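Local coordinates for protein prolyl endopeptidase (Myxococcus xanthus, PDB 2BKL) that probably cleaves oligopeptides on the carboxyl side of proline, and more slowly alanine, as a serine peptidase of the prolyl oligopeptidase (S9A) family, at residues K52-E57 against L671-D676; K107-P112 against H150-D155; D253-R258 against F264-K269; V344-L349 against P353-Q358. One frame throughout, in Å; residues are numbered along the deposited sequence.

Contact 1: residues K52-E57 against L671-D676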
loop_
_atom_site.group_PDB
_atom_site.type_symbol
_atom_site.label_atom_id
_atom_site.label_comp_id
_atom_site.label_asym_id
_atom_site.label_seq_id
_atom_site.Cartn_x
_atom_site.Cartn_y
_atom_site.Cartn_z
ATOM N N LYS A 52 9.677 -14.048 -26.389
ATOM C CA LYS A 52 9.034 -14.745 -27.513
ATOM C C LYS A 52 7.525 -14.513 -27.548
ATOM O O LYS A 52 6.869 -14.923 -28.505
ATOM C CB LYS A 52 9.256 -16.265 -27.405
ATOM C CG LYS A 52 10.687 -16.715 -27.139
ATOM C CD LYS A 52 10.970 -18.077 -27.776
ATOM C CE LYS A 52 11.367 -17.949 -29.267
ATOM N NZ LYS A 52 10.414 -18.603 -30.225
ATOM N N PHE A 53 6.966 -13.916 -26.495
ATOM C CA PHE A 53 5.504 -13.747 -26.356
ATOM C C PHE A 53 5.045 -12.650 -27.288
ATOM O O PHE A 53 5.872 -11.871 -27.750
ATOM C CB PHE A 53 5.084 -13.428 -24.901
ATOM C CG PHE A 53 5.267 -14.566 -23.931
ATOM C CD1 PHE A 53 5.377 -15.889 -24.360
ATOM C CD2 PHE A 53 5.321 -14.301 -22.567
ATOM C CE1 PHE A 53 5.557 -16.923 -23.423
ATOM C CE2 PHE A 53 5.495 -15.319 -21.645
ATOM C CZ PHE A 53 5.609 -16.628 -22.073
ATOM N N PRO A 54 3.746 -12.618 -27.615
ATOM C CA PRO A 54 3.265 -11.746 -28.693
ATOM C C PRO A 54 2.975 -10.306 -28.274
ATOM O O PRO A 54 2.650 -10.026 -27.111
ATOM C CB PRO A 54 1.980 -12.447 -29.161
ATOM C CG PRO A 54 1.460 -13.142 -27.950
ATOM C CD PRO A 54 2.649 -13.431 -27.057
ATOM N N GLY A 55 3.106 -9.404 -29.248
ATOM C CA GLY A 55 2.633 -8.035 -29.125
ATOM C C GLY A 55 3.601 -7.060 -28.483
ATOM O O GLY A 55 3.202 -5.941 -28.162
ATOM N N ARG A 56 4.863 -7.454 -28.317
ATOM C CA ARG A 56 5.759 -6.734 -27.387
ATOM C C ARG A 56 6.174 -5.359 -27.885
ATOM O O ARG A 56 6.219 -4.411 -27.103
ATOM C CB ARG A 56 6.993 -7.567 -27.040
ATOM C CG ARG A 56 6.688 -8.760 -26.146
ATOM C CD ARG A 56 7.893 -9.677 -25.968
ATOM N NE ARG A 56 8.961 -8.985 -25.247
ATOM C CZ ARG A 56 9.038 -8.884 -23.913
ATOM N NH1 ARG A 56 8.138 -9.426 -23.117
ATOM N NH2 ARG A 56 10.042 -8.196 -23.371
ATOM N N GLU A 57 6.468 -5.230 -29.173
ATOM C CA GLU A 57 6.899 -3.944 -29.715
ATOM C C GLU A 57 5.765 -2.917 -29.610
ATOM O O GLU A 57 5.986 -1.781 -29.176
ATOM C CB GLU A 57 7.358 -4.092 -31.167
ATOM C CG GLU A 57 8.749 -4.674 -31.301
ATOM C CD GLU A 57 9.156 -4.833 -32.753
ATOM O OE1 GLU A 57 8.566 -5.692 -33.456
ATOM O OE2 GLU A 57 10.061 -4.089 -33.194
ATOM N N LEU A 671 0.205 -12.687 -20.565
ATOM C CA LEU A 671 -1.232 -12.903 -20.610
ATOM C C LEU A 671 -1.717 -13.189 -22.026
ATOM O O LEU A 671 -2.544 -14.104 -22.233
ATOM C CB LEU A 671 -1.996 -11.725 -19.984
ATOM C CG LEU A 671 -1.801 -11.558 -18.470
ATOM C CD1 LEU A 671 -2.622 -10.392 -17.964
ATOM C CD2 LEU A 671 -2.173 -12.833 -17.710
ATOM N N PHE A 672 -1.238 -12.401 -22.992
ATOM C CA PHE A 672 -1.671 -12.574 -24.376
ATOM C C PHE A 672 -1.305 -13.967 -24.831
ATOM O O PHE A 672 -2.061 -14.586 -25.563
ATOM C CB PHE A 672 -0.985 -11.560 -25.301
ATOM C CG PHE A 672 -1.514 -10.168 -25.220
ATOM C CD1 PHE A 672 -2.757 -9.883 -24.673
ATOM C CD2 PHE A 672 -0.779 -9.130 -25.754
ATOM C CE1 PHE A 672 -3.232 -8.565 -24.641
ATOM C CE2 PHE A 672 -1.245 -7.823 -25.703
ATOM C CZ PHE A 672 -2.481 -7.557 -25.153
ATOM N N GLN A 673 -0.131 -14.461 -24.434
ATOM C CA GLN A 673 0.303 -15.812 -24.810
ATOM C C GLN A 673 -0.584 -16.868 -24.187
ATOM O O GLN A 673 -1.164 -17.714 -24.874
ATOM C CB GLN A 673 1.758 -16.052 -24.399
ATOM C CG GLN A 673 2.247 -17.481 -24.613
ATOM C CD GLN A 673 2.364 -17.874 -26.059
ATOM O OE1 GLN A 673 2.084 -19.035 -26.409
ATOM N NE2 GLN A 673 2.786 -16.948 -26.908
ATOM N N VAL A 674 -0.720 -16.825 -22.863
ATOM C CA VAL A 674 -1.296 -17.959 -22.151
ATOM C C VAL A 674 -2.814 -17.978 -22.200
ATOM O O VAL A 674 -3.398 -19.045 -22.066
ATOM C CB VAL A 674 -0.757 -18.059 -20.684
ATOM C CG1 VAL A 674 0.740 -18.195 -20.692
ATOM C CG2 VAL A 674 -1.184 -16.900 -19.850
ATOM N N LEU A 675 -3.455 -16.833 -22.426
ATOM C CA LEU A 675 -4.902 -16.780 -22.656
ATOM C C LEU A 675 -5.258 -16.763 -24.156
ATOM O O LEU A 675 -6.452 -16.646 -24.507
ATOM C CB LEU A 675 -5.500 -15.577 -21.967
ATOM C CG LEU A 675 -5.210 -15.452 -20.473
ATOM C CD1 LEU A 675 -5.897 -14.193 -19.953
ATOM C CD2 LEU A 675 -5.602 -16.679 -19.641
ATOM N N ASP A 676 -4.246 -16.850 -25.025
ATOM C CA ASP A 676 -4.440 -17.016 -26.486
ATOM C C ASP A 676 -5.193 -15.845 -27.085
ATOM O O ASP A 676 -6.168 -16.021 -27.828
ATOM C CB ASP A 676 -5.180 -18.331 -26.811
ATOM C CG ASP A 676 -4.574 -19.542 -26.120
ATOM O OD1 ASP A 676 -3.694 -20.215 -26.723
ATOM O OD2 ASP A 676 -4.921 -19.914 -24.969
#
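Gln673 lays its aliphatic stem over one face of the Phe53 ring. Its CB stands 4.0 Å from the centroid of that ring, offset toward the rim on the CD1 side, and CG comes within 3.5 Å of Phe53 CD1. With CG anti to the backbone N (chi1 174°) and a bend at the next bond, the amide folds back to Pro54, where NE2 lies 3.5 Å from Pro54 CD; amide and ring planes are 26° apart. Pro54 also sets CG against Phe672 CB at 3.9 Å, while its carbonyl O, buried with no partner in the model, meets the edge of the Phe672 ring in its plane. Were Phe53 an alanine, the face under Gln673 CB would be gone and that stem is likely to turn more freely. Nearby, Arg56 forms a salt bridge with Asp666. Apolar packing thus sets the link between helices 33-51 and 56-67 against the end of helix 657-674, which closes in a Schellman motif at Asp676, on the alpha/beta-hydrolase domain.

Contact 2: residues K107-P112 against H150-D155; sequences KVLLDP and HVIDVD
Leu109 reaches across to Ile152 and Val154 through the two branches at the end of its side chain. CB leads to CG, which lies anti to the backbone N (chi1 -173°), and this brings both methyls up to segment 150-155. CD1 then meets Ile152 CD1 at 3.8 Å and the backbone of Val154 at its CA, 3.9 Å away; CD2 touches Val154 CG2 at 4.2 Å. Leu109 and Ile152 pass one another running opposite ways, while Val154 lies roughly perpendicular to Leu109. Ile152 CD1 also touches Leu110 CD2 at 3.8 Å and approaches the carbonyl O of Leu109 at 3.5 Å, so one methyl serves two successive leucines. Leu109 and Leu110 both face Leu96 in a classic beta bulge, which probably helps bring both side chains to Ile152. Val135 and Phe137 of strand 134-141 join the cluster, as does Trp98 beside Val154. Strands 107-110 and 148-153 are the outermost strands of two separate antiparallel sheets, consistent with adjoining blades of the propeller. All four touching residues are buried and aliphatic, so dispersion and the exclusion of water, rather than directional polar bonds, join the sheets here.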
loop_
_atom_site.group_PDB
_atom_site.type_symbol
_atom_site.label_atom_id
_atom_site.label_comp_id
_atom_site.label_asym_id
_atom_site.label_seq_id
_atom_site.Cartn_x
_atom_site.Cartn_y
_atom_site.Cartn_z
ATOM N N LYS A 107 11.473 26.273 -8.690
ATOM C CA LYS A 107 12.838 25.797 -8.680
ATOM C C LYS A 107 12.883 24.341 -8.234
ATOM O O LYS A 107 12.140 23.919 -7.339
ATOM C CB LYS A 107 13.668 26.658 -7.736
ATOM C CG LYS A 107 13.921 28.076 -8.316
ATOM C CD LYS A 107 14.547 29.039 -7.305
ATOM C CE LYS A 107 13.951 30.469 -7.403
ATOM N NZ LYS A 107 13.304 30.890 -6.110
ATOM N N VAL A 108 13.756 23.568 -8.855
ATOM C CA VAL A 108 14.006 22.207 -8.433
ATOM C C VAL A 108 14.671 22.236 -7.067
ATOM O O VAL A 108 15.621 22.989 -6.853
ATOM C CB VAL A 108 14.962 21.498 -9.411
ATOM C CG1 VAL A 108 15.401 20.143 -8.853
ATOM C CG2 VAL A 108 14.323 21.334 -10.758
ATOM N N LEU A 109 14.173 21.420 -6.147
ATOM C CA LEU A 109 14.739 21.314 -4.793
ATOM C C LEU A 109 15.441 19.974 -4.629
ATOM O O LEU A 109 16.609 19.913 -4.231
ATOM C CB LEU A 109 13.638 21.408 -3.734
ATOM C CG LEU A 109 14.132 21.484 -2.279
ATOM C CD1 LEU A 109 15.087 22.636 -2.022
ATOM C CD2 LEU A 109 12.935 21.591 -1.360
ATOM N N LEU A 110 14.744 18.887 -4.955
ATOM C CA LEU A 110 15.316 17.550 -4.868
ATOM C C LEU A 110 15.018 16.814 -6.165
ATOM O O LEU A 110 13.862 16.586 -6.494
ATOM C CB LEU A 110 14.766 16.754 -3.699
ATOM C CG LEU A 110 15.051 17.246 -2.291
ATOM C CD1 LEU A 110 14.253 16.456 -1.260
ATOM C CD2 LEU A 110 16.548 17.232 -1.976
ATOM N N ASP A 111 16.072 16.402 -6.867
ATOM C CA ASP A 111 15.952 15.659 -8.117
ATOM C C ASP A 111 16.660 14.307 -7.992
ATOM O O ASP A 111 17.881 14.203 -8.194
ATOM C CB ASP A 111 16.547 16.470 -9.259
ATOM C CG ASP A 111 16.443 15.762 -10.604
ATOM O OD1 ASP A 111 15.895 14.619 -10.660
ATOM O OD2 ASP A 111 16.897 16.290 -11.647
ATOM N N PRO A 112 15.925 13.275 -7.615
ATOM C CA PRO A 112 16.530 11.971 -7.389
ATOM C C PRO A 112 17.116 11.359 -8.640
ATOM O O PRO A 112 17.909 10.438 -8.504
ATOM C CB PRO A 112 15.385 11.105 -6.843
ATOM C CG PRO A 112 14.199 11.904 -6.912
ATOM C CD PRO A 112 14.482 13.293 -7.290
ATOM N N HIS A 150 17.886 13.059 5.651
ATOM C CA HIS A 150 18.711 14.211 5.336
ATOM C C HIS A 150 17.898 15.473 5.484
ATOM O O HIS A 150 16.648 15.443 5.564
ATOM C CB HIS A 150 19.199 14.100 3.888
ATOM C CG HIS A 150 20.196 13.012 3.681
ATOM N ND1 HIS A 150 21.554 13.225 3.778
ATOM C CD2 HIS A 150 20.036 11.699 3.391
ATOM C CE1 HIS A 150 22.189 12.089 3.539
ATOM N NE2 HIS A 150 21.297 11.140 3.332
ATOM N N VAL A 151 18.572 16.610 5.508
ATOM C CA VAL A 151 17.908 17.896 5.511
ATOM C C VAL A 151 18.548 18.782 4.478
ATOM O O VAL A 151 19.788 18.854 4.399
ATOM C CB VAL A 151 17.986 18.586 6.914
ATOM C CG1 VAL A 151 17.303 19.959 6.888
ATOM C CG2 VAL A 151 17.423 17.720 8.001
ATOM N N ILE A 152 17.727 19.486 3.700
ATOM C CA ILE A 152 18.190 20.444 2.721
ATOM C C ILE A 152 17.722 21.831 3.106
ATOM O O ILE A 152 16.575 22.013 3.552
ATOM C CB ILE A 152 17.733 20.077 1.278
ATOM C CG1 ILE A 152 18.320 21.051 0.264
ATOM C CG2 ILE A 152 16.208 19.959 1.171
ATOM C CD1 ILE A 152 18.186 20.617 -1.202
ATOM N N ASP A 153 18.598 22.806 2.919
ATOM C CA ASP A 153 18.261 24.211 3.068
ATOM C C ASP A 153 17.644 24.704 1.759
ATOM O O ASP A 153 18.266 24.622 0.716
ATOM C CB ASP A 153 19.527 24.994 3.400
ATOM C CG ASP A 153 19.271 26.461 3.561
ATOM O OD1 ASP A 153 18.738 26.852 4.627
ATOM O OD2 ASP A 153 19.531 27.279 2.638
ATOM N N VAL A 154 16.407 25.205 1.819
ATOM C CA VAL A 154 15.652 25.522 0.615
ATOM C C VAL A 154 16.271 26.674 -0.182
ATOM O O VAL A 154 16.432 26.562 -1.393
ATOM C CB VAL A 154 14.155 25.812 0.982
ATOM C CG1 VAL A 154 13.353 26.310 -0.230
ATOM C CG2 VAL A 154 13.515 24.559 1.544
ATOM N N ASP A 155 16.653 27.742 0.501
ATOM C CA ASP A 155 17.134 28.934 -0.185
ATOM C C ASP A 155 18.428 28.656 -0.956
ATOM O O ASP A 155 18.584 29.089 -2.076
ATOM C CB ASP A 155 17.399 30.063 0.802
ATOM C CG ASP A 155 16.133 30.753 1.268
ATOM O OD1 ASP A 155 15.099 30.673 0.583
ATOM O OD2 ASP A 155 16.109 31.426 2.318
#

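Contact 3: residues D253-R258 against F264-K269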
loop_
_atom_site.group_PDB
_atom_site.type_symbol
_atom_site.label_atom_id
_atom_site.label_comp_id
_atom_site.label_asym_id
_atom_site.label_seq_id
_atom_site.Cartn_x
_atom_site.Cartn_y
_atom_site.Cartn_z
ATOM N N ASP A 253 -3.139 1.840 21.091
ATOM C CA ASP A 253 -3.144 2.709 22.252
ATOM C C ASP A 253 -2.754 4.095 21.836
ATOM O O ASP A 253 -2.027 4.288 20.851
ATOM C CB ASP A 253 -2.119 2.238 23.270
ATOM C CG ASP A 253 -2.377 0.839 23.762
ATOM O OD1 ASP A 253 -3.546 0.389 23.748
ATOM O OD2 ASP A 253 -1.440 0.123 24.185
ATOM N N VAL A 254 -3.136 5.086 22.636
ATOM C CA VAL A 254 -2.704 6.459 22.434
ATOM C C VAL A 254 -2.207 7.050 23.755
ATOM O O VAL A 254 -2.938 7.031 24.741
ATOM C CB VAL A 254 -3.832 7.365 21.876
ATOM C CG1 VAL A 254 -3.284 8.762 21.603
ATOM C CG2 VAL A 254 -4.407 6.774 20.599
ATOM N N TYR A 255 -0.981 7.556 23.734
ATOM C CA TYR A 255 -0.380 8.317 24.824
ATOM C C TYR A 255 -0.151 9.748 24.373
ATOM O O TYR A 255 0.027 10.038 23.193
ATOM C CB TYR A 255 0.944 7.677 25.243
ATOM C CG TYR A 255 0.767 6.300 25.869
ATOM C CD1 TYR A 255 0.645 5.153 25.081
ATOM C CD2 TYR A 255 0.710 6.149 27.250
ATOM C CE1 TYR A 255 0.474 3.901 25.665
ATOM C CE2 TYR A 255 0.554 4.896 27.833
ATOM C CZ TYR A 255 0.423 3.783 27.044
ATOM O OH TYR A 255 0.259 2.539 27.636
ATOM N N TRP A 256 -0.152 10.686 25.321
ATOM C CA TRP A 256 0.155 12.059 25.000
ATOM C C TRP A 256 0.795 12.778 26.159
ATOM O O TRP A 256 0.721 12.334 27.296
ATOM C CB TRP A 256 -1.114 12.812 24.591
ATOM C CG TRP A 256 -2.099 13.043 25.699
ATOM C CD1 TRP A 256 -2.971 12.138 26.226
ATOM C CD2 TRP A 256 -2.347 14.276 26.377
ATOM N NE1 TRP A 256 -3.727 12.727 27.213
ATOM C CE2 TRP A 256 -3.366 14.041 27.318
ATOM C CE3 TRP A 256 -1.790 15.551 26.301
ATOM C CZ2 TRP A 256 -3.849 15.040 28.164
ATOM C CZ3 TRP A 256 -2.263 16.539 27.136
ATOM C CH2 TRP A 256 -3.289 16.278 28.050
ATOM N N LYS A 257 1.441 13.875 25.820
ATOM C CA LYS A 257 1.920 14.821 26.808
ATOM C C LYS A 257 2.084 16.181 26.179
ATOM O O LYS A 257 2.064 16.339 24.957
ATOM C CB LYS A 257 3.232 14.377 27.425
ATOM C CG LYS A 257 4.441 14.342 26.526
ATOM C CD LYS A 257 5.517 13.604 27.304
ATOM C CE LYS A 257 6.874 13.973 26.957
ATOM N NZ LYS A 257 7.712 13.306 28.017
ATOM N N ARG A 258 2.245 17.178 27.043
ATOM C CA ARG A 258 2.745 18.477 26.624
ATOM C C ARG A 258 4.270 18.328 26.650
ATOM O O ARG A 258 4.832 17.807 27.604
ATOM C CB ARG A 258 2.260 19.599 27.575
ATOM C CG ARG A 258 0.721 19.726 27.660
ATOM C CD ARG A 258 0.186 20.922 28.504
ATOM N NE ARG A 258 -1.276 20.860 28.686
ATOM C CZ ARG A 258 -1.930 20.058 29.540
ATOM N NH1 ARG A 258 -1.283 19.229 30.354
ATOM N NH2 ARG A 258 -3.261 20.081 29.582
ATOM N N PHE A 264 4.402 10.447 29.988
ATOM C CA PHE A 264 3.242 10.358 29.100
ATOM C C PHE A 264 1.973 10.039 29.877
ATOM O O PHE A 264 1.995 9.321 30.873
ATOM C CB PHE A 264 3.451 9.303 28.004
ATOM C CG PHE A 264 4.299 9.786 26.890
ATOM C CD1 PHE A 264 3.767 10.513 25.844
ATOM C CD2 PHE A 264 5.665 9.552 26.904
ATOM C CE1 PHE A 264 4.575 10.989 24.842
ATOM C CE2 PHE A 264 6.467 10.014 25.885
ATOM C CZ PHE A 264 5.932 10.721 24.857
ATOM N N ARG A 265 0.864 10.591 29.411
ATOM C CA ARG A 265 -0.462 10.285 29.917
ATOM C C ARG A 265 -1.114 9.277 28.955
ATOM O O ARG A 265 -0.953 9.385 27.738
ATOM C CB ARG A 265 -1.311 11.573 29.956
ATOM C CG ARG A 265 -0.642 12.813 30.649
ATOM C CD ARG A 265 -1.065 14.178 30.036
ATOM N NE ARG A 265 -0.598 15.351 30.794
ATOM C CZ ARG A 265 -1.122 15.750 31.950
ATOM N NH1 ARG A 265 -2.144 15.100 32.492
ATOM N NH2 ARG A 265 -0.619 16.809 32.583
ATOM N N LEU A 266 -1.841 8.299 29.481
ATOM C CA LEU A 266 -2.629 7.402 28.647
ATOM C C LEU A 266 -3.918 8.062 28.248
ATOM O O LEU A 266 -4.723 8.393 29.103
ATOM C CB LEU A 266 -2.964 6.121 29.405
ATOM C CG LEU A 266 -3.813 5.062 28.707
ATOM C CD1 LEU A 266 -3.077 4.467 27.519
ATOM C CD2 LEU A 266 -4.201 3.964 29.725
ATOM N N LEU A 267 -4.117 8.278 26.953
ATOM C CA LEU A 267 -5.441 8.693 26.490
ATOM C C LEU A 267 -6.419 7.524 26.481
ATOM O O LEU A 267 -7.533 7.628 27.024
ATOM C CB LEU A 267 -5.392 9.340 25.123
ATOM C CG LEU A 267 -6.725 9.828 24.587
ATOM C CD1 LEU A 267 -7.302 10.977 25.440
ATOM C CD2 LEU A 267 -6.554 10.259 23.152
ATOM N N VAL A 268 -6.015 6.427 25.844
ATOM C CA VAL A 268 -6.855 5.254 25.743
ATOM C C VAL A 268 -6.026 4.038 25.390
ATOM O O VAL A 268 -5.050 4.119 24.641
ATOM C CB VAL A 268 -7.999 5.460 24.714
ATOM C CG1 VAL A 268 -7.467 5.737 23.310
ATOM C CG2 VAL A 268 -8.925 4.267 24.701
ATOM N N LYS A 269 -6.368 2.911 26.008
ATOM C CA LYS A 269 -5.782 1.622 25.707
ATOM C C LYS A 269 -6.825 0.874 24.896
ATOM O O LYS A 269 -7.903 0.558 25.395
ATOM C CB LYS A 269 -5.462 0.884 27.011
ATOM C CG LYS A 269 -4.812 -0.486 26.842
ATOM C CD LYS A 269 -3.698 -0.714 27.892
ATOM C CE LYS A 269 -3.644 -2.167 28.375
ATOM N NZ LYS A 269 -2.484 -2.423 29.293
HETATM O O HOH W 1 -5.323 11.180 29.263
#
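Arg265 passes over Trp256 at a slant, CD 3.5 Å from the centroid of the six-membered ring, its guanidinium turned 23° from the ring plane. Arg265 NH2 meets the Arg258 guanidinium at its edge, the two planes 87° apart; Glu261 forms salt bridges with both, which probably offsets the like charges. Trp256 NE1 donates to a water at 3.0 Å that itself donates to Leu266 O. Replacing Trp256 by alanine is likely to strip the Arg265 stem of its aromatic bed and the water of its indole donor. Lys257 runs extended across Phe264, CD 3.7 Å from the ring centroid and NZ off-centre at 4.5 Å in a cation-pi contact, NZ also bonding to Glu261 O. Leu266 CD1 sits over one face of the Tyr255 ring, toward its rim, 3.9 Å from the centroid. Two backbone hydrogen bonds pair Trp256 with Arg265, Arg265 N to Trp256 O being 2.7 Å. At a classic bulge, Val254 O takes Leu267 N at 2.8 Å and a weak bond from Val268 N. In this four-stranded antiparallel sheet strand 251-257 pairs with 241-247, strand 265-269 forms the outer edge, and Val254 and Leu267 pack on Val277 of strand 275-280 in the next sheet.

Contact 4: residues V344-L349 against P353-Q358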
loop_
_atom_site.group_PDB
_atom_site.type_symbol
_atom_site.label_atom_id
_atom_site.label_comp_id
_atom_site.label_asym_id
_atom_site.label_seq_id
_atom_site.Cartn_x
_atom_site.Cartn_y
_atom_site.Cartn_z
ATOM N N VAL A 344 -17.084 13.019 0.355
ATOM C CA VAL A 344 -16.391 13.887 1.284
ATOM C C VAL A 344 -17.378 14.915 1.827
ATOM O O VAL A 344 -18.088 15.581 1.087
ATOM C CB VAL A 344 -15.178 14.553 0.618
ATOM C CG1 VAL A 344 -14.482 15.497 1.614
ATOM C CG2 VAL A 344 -14.206 13.468 0.125
ATOM N N ARG A 345 -17.430 15.021 3.156
ATOM C CA ARG A 345 -18.376 15.899 3.853
ATOM C C ARG A 345 -17.627 16.867 4.762
ATOM O O ARG A 345 -16.680 16.485 5.475
ATOM C CB ARG A 345 -19.337 15.057 4.686
ATOM C CG ARG A 345 -20.152 14.057 3.880
ATOM C CD ARG A 345 -21.166 13.324 4.725
ATOM N NE ARG A 345 -21.716 12.176 4.016
ATOM C CZ ARG A 345 -22.302 11.136 4.599
ATOM N NH1 ARG A 345 -22.422 11.057 5.911
ATOM N NH2 ARG A 345 -22.764 10.142 3.849
ATOM N N VAL A 346 -18.009 18.133 4.695
ATOM C CA VAL A 346 -17.444 19.188 5.523
ATOM C C VAL A 346 -18.415 19.439 6.663
ATOM O O VAL A 346 -19.613 19.563 6.433
ATOM C CB VAL A 346 -17.200 20.482 4.715
ATOM C CG1 VAL A 346 -16.697 21.627 5.614
ATOM C CG2 VAL A 346 -16.197 20.197 3.626
ATOM N N ALA A 347 -17.892 19.461 7.870
ATOM C CA ALA A 347 -18.668 19.731 9.090
ATOM C C ALA A 347 -17.967 20.785 9.934
ATOM O O ALA A 347 -16.762 20.999 9.794
ATOM C CB ALA A 347 -18.841 18.461 9.912
ATOM N N THR A 348 -18.699 21.424 10.851
ATOM C CA THR A 348 -18.036 22.332 11.764
ATOM C C THR A 348 -17.250 21.535 12.774
ATOM O O THR A 348 -17.387 20.311 12.890
ATOM C CB THR A 348 -19.029 23.241 12.521
ATOM O OG1 THR A 348 -19.812 22.443 13.407
ATOM C CG2 THR A 348 -20.017 23.920 11.553
ATOM N N LEU A 349 -16.442 22.236 13.548
ATOM C CA LEU A 349 -15.686 21.608 14.635
ATOM C C LEU A 349 -16.588 21.009 15.726
ATOM O O LEU A 349 -16.144 20.173 16.504
ATOM C CB LEU A 349 -14.705 22.612 15.244
ATOM C CG LEU A 349 -13.568 23.091 14.354
ATOM C CD1 LEU A 349 -12.776 24.192 15.070
ATOM C CD2 LEU A 349 -12.669 21.940 13.933
ATOM N N PRO A 353 -23.155 19.236 10.147
ATOM C CA PRO A 353 -22.976 19.225 8.687
ATOM C C PRO A 353 -22.994 20.621 8.081
ATOM O O PRO A 353 -23.850 21.444 8.431
ATOM C CB PRO A 353 -24.115 18.352 8.178
ATOM C CG PRO A 353 -24.446 17.461 9.354
ATOM C CD PRO A 353 -24.224 18.318 10.571
ATOM N N VAL A 354 -22.032 20.899 7.204
ATOM C CA VAL A 354 -22.005 22.125 6.404
ATOM C C VAL A 354 -22.402 21.800 4.954
ATOM O O VAL A 354 -23.378 22.332 4.413
ATOM C CB VAL A 354 -20.626 22.802 6.471
ATOM C CG1 VAL A 354 -20.576 23.994 5.541
ATOM C CG2 VAL A 354 -20.321 23.223 7.901
ATOM N N ARG A 355 -21.626 20.952 4.297
ATOM C CA ARG A 355 -21.943 20.570 2.938
ATOM C C ARG A 355 -21.257 19.277 2.557
ATOM O O ARG A 355 -20.361 18.829 3.249
ATOM C CB ARG A 355 -21.542 21.681 1.975
ATOM C CG ARG A 355 -20.078 21.719 1.603
ATOM C CD ARG A 355 -19.743 22.919 0.766
ATOM N NE ARG A 355 -19.687 24.130 1.575
ATOM C CZ ARG A 355 -18.633 24.552 2.239
ATOM N NH1 ARG A 355 -17.486 23.902 2.161
ATOM N NH2 ARG A 355 -18.722 25.667 2.943
ATOM N N THR A 356 -21.687 18.688 1.451
ATOM C CA THR A 356 -21.024 17.574 0.803
ATOM C C THR A 356 -20.296 18.113 -0.406
ATOM O O THR A 356 -20.834 18.907 -1.188
ATOM C CB THR A 356 -22.075 16.525 0.395
ATOM O OG1 THR A 356 -22.648 15.943 1.585
ATOM C CG2 THR A 356 -21.448 15.352 -0.326
ATOM N N VAL A 357 -19.041 17.706 -0.542
ATOM C CA VAL A 357 -18.248 18.067 -1.693
ATOM C C VAL A 357 -18.850 17.456 -2.948
ATOM O O VAL A 357 -19.123 16.258 -3.006
ATOM C CB VAL A 357 -16.781 17.640 -1.529
ATOM C CG1 VAL A 357 -15.963 18.087 -2.743
ATOM C CG2 VAL A 357 -16.189 18.240 -0.306
ATOM N N GLN A 358 -19.111 18.281 -3.960
ATOM C CA GLN A 358 -19.703 17.799 -5.195
ATOM C C GLN A 358 -18.620 17.367 -6.152
ATOM O O GLN A 358 -17.836 18.168 -6.656
ATOM C CB GLN A 358 -20.566 18.894 -5.820
ATOM C CG GLN A 358 -21.678 19.380 -4.889
ATOM C CD GLN A 358 -22.674 18.302 -4.510
ATOM O OE1 GLN A 358 -23.313 17.694 -5.390
ATOM N NE2 GLN A 358 -22.847 18.070 -3.217
HETATM O O HOH W 2 -18.345 13.916 -1.985
#
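Three of the four backbone bonds of this hairpin fall on Val346, which is joined to both Arg355 and Val354. Its N-H gives a 2.8 Å bond to Arg355 O, nearly straight on to the carbonyl. Its own O takes two donors, Val354 N at 2.9 Å and Arg355 N at 3.2 Å, each tilted from the carbonyl plane. This shared acceptor marks a classic beta bulge, with Val354 and Arg355 both facing Val346. Toward the other end, Val357 N donates to Val344 O at 2.8 Å, and a water bridges the same two residues, accepting from Val344 N and donating to Val357 O.

The apolar contacts are mostly between valines. Val344 and Val357 lie side by side, CG1 of the former 3.8 Å from CG2 of the latter, while Val346 CG1 rests against Val354 CB. Near the turn, Thr348 CG2 meets Val354 CG2 at 3.7 Å, the side chains at about a right angle.

The arginines play a looser part across the strands. Arg345, its chain extended and CG anti to the carbonyl carbon (chi1 -59°), runs alongside Thr356 with CG 3.9 Å from OG1, and its head pairs with Glu343 and Asp317. Arg355 bends at chi3, and its NH1 passes 4.2 Å from Val346 CG2 on its way to Val395 O. Such a bulged antiparallel hairpin, ending in edge strand 353-356, forms the outer half of a four-stranded sheet, as in a beta-propeller blade.

Contacts 2, 3 and 4 follow one another along the chain within the N-terminal beta-propeller domain, and all three are nested in the long loop closed by contact 1. Contact 2 joins the edge strands of two sheets, whereas contacts 3 and 4 each lie within a four-stranded sheet of their own, between its last two strands. Centres of contacts 2, 3 and 4 are about 29 to 36 Å apart, with no touch between them, as expected for separate places around one propeller. Contact 1 lies farther off, about 43 to 56 Å from them between centres, on the opposite side of the chain's centre from contact 3. It ties a segment near the N-terminus to the C-terminal helix of the hydrolase domain.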